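Local coordinates for xenavidin (Xenopus tropicalis, PDB 2UZ2), which binds biotin as a tetrameric frog member of the avidin family of beta-barrel glycoproteins, at residues B[5-13]-B[55-63]. Residues are numbered along the deposited sequence; the frame is centred on the assembly and turned at random.
Sequences KCNLQGQWR and QKLTEKPTF
The N-terminal segment 5-13 comes close to the loop of 55-63 at Lys5 and Glu59, whose CA atoms lie 3.9 Å apart, and then diverges, the CA atoms of Leu8 and Gln55 being 8.2 Å apart before the chain enters strand 10-14. In the antiparallel eight-stranded avidin barrel this loop joins strand 49-55 to strand 62-68, and the incoming chain packs against it, a worked example of a terminal segment meeting a strand connection. Leu8 carries the apolar part of the contact. Its CD1 reaches CB of Phe63 at 3.9 Å and meets the ring obliquely, while CG rests against the amide of Gln55, 3.4 Å from OE1. The side chains of Leu8 and Gln55 approach from opposite directions, with Ile22 and Leu92 also touching the leucine. Gln55 is extended beyond CG, chi2 163°, which lays its amide against Leu8 with NE2 turned to the loop backbone. There NE2 donates to Lys56 O at 2.8 Å; the oxygen lies near the plane of the Gln55 amide, whereas NE2 sits above the plane of the Lys56 carbonyl. NE2 also donates, more distantly, to a water that accepts from the backbone N of Cys6 and Asn7. With an alanine here, Lys56 O would probably lose this donor, the water its link to the loop, and Leu8 the packing on one side. Beside this, CD of Pro61 packs 3.5 Å from SG of Cys6, the sulfur disulfide-bonded to Cys82 on strand 75-84. Further out, the Lys5 side chain passes Thr58 O, 3.8 Å from its CG, until NZ makes a weak 3.4 Å hydrogen bond to Leu57 O, bridged as well by a water that accepts from NZ and donates to that same oxygen.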
loop_
_atom_site.group_PDB
_atom_site.type_symbol
_atom_site.label_atom_id
_atom_site.label_comp_id
_atom_site.label_asym_id
_atom_site.label_seq_id
_atom_site.Cartn_x
_atom_site.Cartn_y
_atom_site.Cartn_z
ATOM N N LYS B 5 2.668 27.738 2.866
ATOM C CA LYS B 5 3.136 26.974 4.070
ATOM C C LYS B 5 1.919 26.571 4.939
ATOM O O LYS B 5 0.817 27.069 4.710
ATOM C CB LYS B 5 4.200 27.808 4.799
ATOM C CG LYS B 5 5.395 28.112 3.859
ATOM C CD LYS B 5 6.498 28.918 4.496
ATOM C CE LYS B 5 7.877 28.504 3.959
ATOM N NZ LYS B 5 8.969 28.836 4.940
ATOM N N CYS B 6 2.061 25.643 5.894
ATOM C CA CYS B 6 0.831 25.108 6.536
ATOM C C CYS B 6 0.498 25.260 8.019
ATOM O O CYS B 6 -0.672 25.458 8.368
ATOM C CB CYS B 6 0.628 23.660 6.135
ATOM S SG CYS B 6 -0.086 23.675 4.516
ATOM N N ASN B 7 1.511 25.156 8.868
ATOM C CA ASN B 7 1.327 24.963 10.292
ATOM C C ASN B 7 0.621 23.662 10.570
ATOM O O ASN B 7 -0.633 23.544 10.564
ATOM C CB ASN B 7 0.655 26.131 11.007
ATOM C CG ASN B 7 1.257 27.434 10.643
ATOM O OD1 ASN B 7 0.538 28.404 10.424
ATOM N ND2 ASN B 7 2.585 27.488 10.598
ATOM N N LEU B 8 1.436 22.644 10.735
ATOM C CA LEU B 8 0.876 21.367 11.105
ATOM C C LEU B 8 0.499 21.361 12.590
ATOM O O LEU B 8 -0.214 20.470 13.023
ATOM C CB LEU B 8 1.857 20.246 10.796
ATOM C CG LEU B 8 2.169 20.052 9.297
ATOM C CD1 LEU B 8 2.863 18.732 9.199
ATOM C CD2 LEU B 8 0.964 20.094 8.394
ATOM N N GLN B 9 0.980 22.336 13.367
ATOM C CA GLN B 9 0.578 22.423 14.789
ATOM C C GLN B 9 -0.934 22.465 14.971
ATOM O O GLN B 9 -1.673 23.058 14.150
ATOM C CB GLN B 9 1.130 23.689 15.468
ATOM C CG GLN B 9 2.605 23.721 15.556
ATOM C CD GLN B 9 3.247 24.513 14.410
ATOM O OE1 GLN B 9 2.728 24.546 13.294
ATOM N NE2 GLN B 9 4.369 25.133 14.683
ATOM N N GLY B 10 -1.385 21.886 16.082
ATOM C CA GLY B 10 -2.780 22.013 16.485
ATOM C C GLY B 10 -3.560 20.744 16.268
ATOM O O GLY B 10 -2.984 19.688 16.171
ATOM N N GLN B 11 -4.878 20.890 16.206
ATOM C CA GLN B 11 -5.764 19.734 16.197
ATOM C C GLN B 11 -6.349 19.517 14.827
ATOM O O GLN B 11 -6.714 20.474 14.127
ATOM C CB GLN B 11 -6.870 19.938 17.211
ATOM C CG GLN B 11 -6.323 20.133 18.597
ATOM C CD GLN B 11 -7.286 19.731 19.684
ATOM O OE1 GLN B 11 -7.195 20.271 20.790
ATOM N NE2 GLN B 11 -8.193 18.794 19.402
ATOM N N TRP B 12 -6.425 18.251 14.448
ATOM C CA TRP B 12 -6.982 17.828 13.176
ATOM C C TRP B 12 -7.880 16.630 13.444
ATOM O O TRP B 12 -7.691 15.910 14.424
ATOM C CB TRP B 12 -5.862 17.348 12.253
ATOM C CG TRP B 12 -4.765 18.369 11.997
ATOM C CD1 TRP B 12 -3.653 18.609 12.781
ATOM C CD2 TRP B 12 -4.670 19.258 10.878
ATOM N NE1 TRP B 12 -2.885 19.608 12.206
ATOM C CE2 TRP B 12 -3.483 20.009 11.035
ATOM C CE3 TRP B 12 -5.478 19.483 9.742
ATOM C CZ2 TRP B 12 -3.081 20.988 10.101
ATOM C CZ3 TRP B 12 -5.081 20.474 8.826
ATOM C CH2 TRP B 12 -3.900 21.190 9.007
ATOM N N ARG B 13 -8.834 16.405 12.547
ATOM C CA ARG B 13 -9.671 15.210 12.654
ATOM C C ARG B 13 -9.775 14.552 11.302
ATOM O O ARG B 13 -9.733 15.222 10.269
ATOM C CB ARG B 13 -11.082 15.580 13.111
ATOM C CG ARG B 13 -11.816 16.586 12.241
ATOM C CD ARG B 13 -13.321 16.657 12.562
ATOM N NE ARG B 13 -14.069 15.533 11.999
ATOM C CZ ARG B 13 -14.844 14.712 12.707
ATOM N NH1 ARG B 13 -15.000 14.891 14.016
ATOM N NH2 ARG B 13 -15.473 13.714 12.104
ATOM N N GLN B 55 8.099 17.156 9.189
ATOM C CA GLN B 55 7.569 17.821 8.006
ATOM C C GLN B 55 8.665 18.567 7.299
ATOM O O GLN B 55 9.647 18.989 7.942
ATOM C CB GLN B 55 6.432 18.785 8.358
ATOM C CG GLN B 55 6.825 20.008 9.195
ATOM C CD GLN B 55 5.800 21.115 9.181
ATOM O OE1 GLN B 55 5.193 21.393 10.213
ATOM N NE2 GLN B 55 5.602 21.776 8.033
ATOM N N LYS B 56 8.469 18.763 6.008
ATOM C CA LYS B 56 9.193 19.823 5.298
ATOM C C LYS B 56 8.634 21.177 5.695
ATOM O O LYS B 56 7.433 21.305 5.929
ATOM C CB LYS B 56 9.070 19.677 3.801
ATOM C CG LYS B 56 9.429 18.329 3.306
ATOM C CD LYS B 56 10.877 18.010 3.497
ATOM C CE LYS B 56 11.071 16.562 3.329
ATOM N NZ LYS B 56 12.505 16.056 3.297
ATOM N N LEU B 57 9.499 22.186 5.760
ATOM C CA LEU B 57 9.055 23.546 6.108
ATOM C C LEU B 57 8.918 24.397 4.836
ATOM O O LEU B 57 9.430 25.477 4.730
ATOM C CB LEU B 57 9.995 24.144 7.166
ATOM C CG LEU B 57 9.819 23.432 8.518
ATOM C CD1 LEU B 57 10.964 23.799 9.456
ATOM C CD2 LEU B 57 8.499 23.827 9.183
ATOM N N THR B 58 8.159 23.859 3.886
ATOM C CA THR B 58 8.000 24.416 2.561
ATOM C C THR B 58 6.535 24.764 2.363
ATOM O O THR B 58 5.686 24.395 3.175
ATOM C CB THR B 58 8.337 23.320 1.465
ATOM O OG1 THR B 58 7.437 22.222 1.567
ATOM C CG2 THR B 58 9.794 22.836 1.584
ATOM N N GLU B 59 6.233 25.438 1.251
ATOM C CA GLU B 59 4.860 25.535 0.835
ATOM C C GLU B 59 4.374 24.113 0.584
ATOM O O GLU B 59 5.123 23.250 0.111
ATOM C CB GLU B 59 4.709 26.310 -0.460
ATOM C CG GLU B 59 3.241 26.647 -0.738
ATOM C CD GLU B 59 3.019 27.561 -1.927
ATOM O OE1 GLU B 59 4.010 28.042 -2.529
ATOM O OE2 GLU B 59 1.836 27.810 -2.256
ATOM N N LYS B 60 3.118 23.887 0.923
ATOM C CA LYS B 60 2.450 22.604 0.724
ATOM C C LYS B 60 3.313 21.450 1.259
ATOM O O LYS B 60 3.725 20.557 0.518
ATOM C CB LYS B 60 2.066 22.410 -0.743
ATOM C CG LYS B 60 1.166 23.513 -1.268
ATOM C CD LYS B 60 0.984 23.368 -2.771
ATOM C CE LYS B 60 0.262 24.560 -3.339
ATOM N NZ LYS B 60 0.940 25.012 -4.582
ATOM N N PRO B 61 3.580 21.472 2.564
ATOM C CA PRO B 61 4.582 20.579 3.117
ATOM C C PRO B 61 4.162 19.098 3.069
ATOM O O PRO B 61 3.034 18.754 3.413
ATOM C CB PRO B 61 4.677 21.038 4.582
ATOM C CG PRO B 61 3.311 21.586 4.909
ATOM C CD PRO B 61 2.949 22.306 3.608
ATOM N N THR B 62 5.103 18.234 2.705
ATOM C CA THR B 62 4.979 16.786 2.944
ATOM C C THR B 62 5.385 16.484 4.378
ATOM O O THR B 62 6.049 17.322 5.026
ATOM C CB THR B 62 5.892 15.998 2.012
ATOM O OG1 THR B 62 7.236 16.520 2.145
ATOM C CG2 THR B 62 5.420 16.151 0.591
ATOM N N PHE B 63 4.992 15.326 4.900
ATOM C CA PHE B 63 5.326 15.001 6.304
ATOM C C PHE B 63 5.143 13.508 6.501
ATOM O O PHE B 63 4.543 12.831 5.646
ATOM C CB PHE B 63 4.374 15.740 7.259
ATOM C CG PHE B 63 2.909 15.473 6.952
ATOM C CD1 PHE B 63 2.265 14.360 7.470
ATOM C CD2 PHE B 63 2.208 16.358 6.140
ATOM C CE1 PHE B 63 0.897 14.095 7.165
ATOM C CE2 PHE B 63 0.860 16.124 5.845
ATOM C CZ PHE B 63 0.214 14.998 6.333
HETATM O O HOH W 1 11.217 27.463 5.787
HETATM O O HOH W 2 3.651 24.261 7.732
HETATM O O HOH W 3 5.385 24.624 5.696
#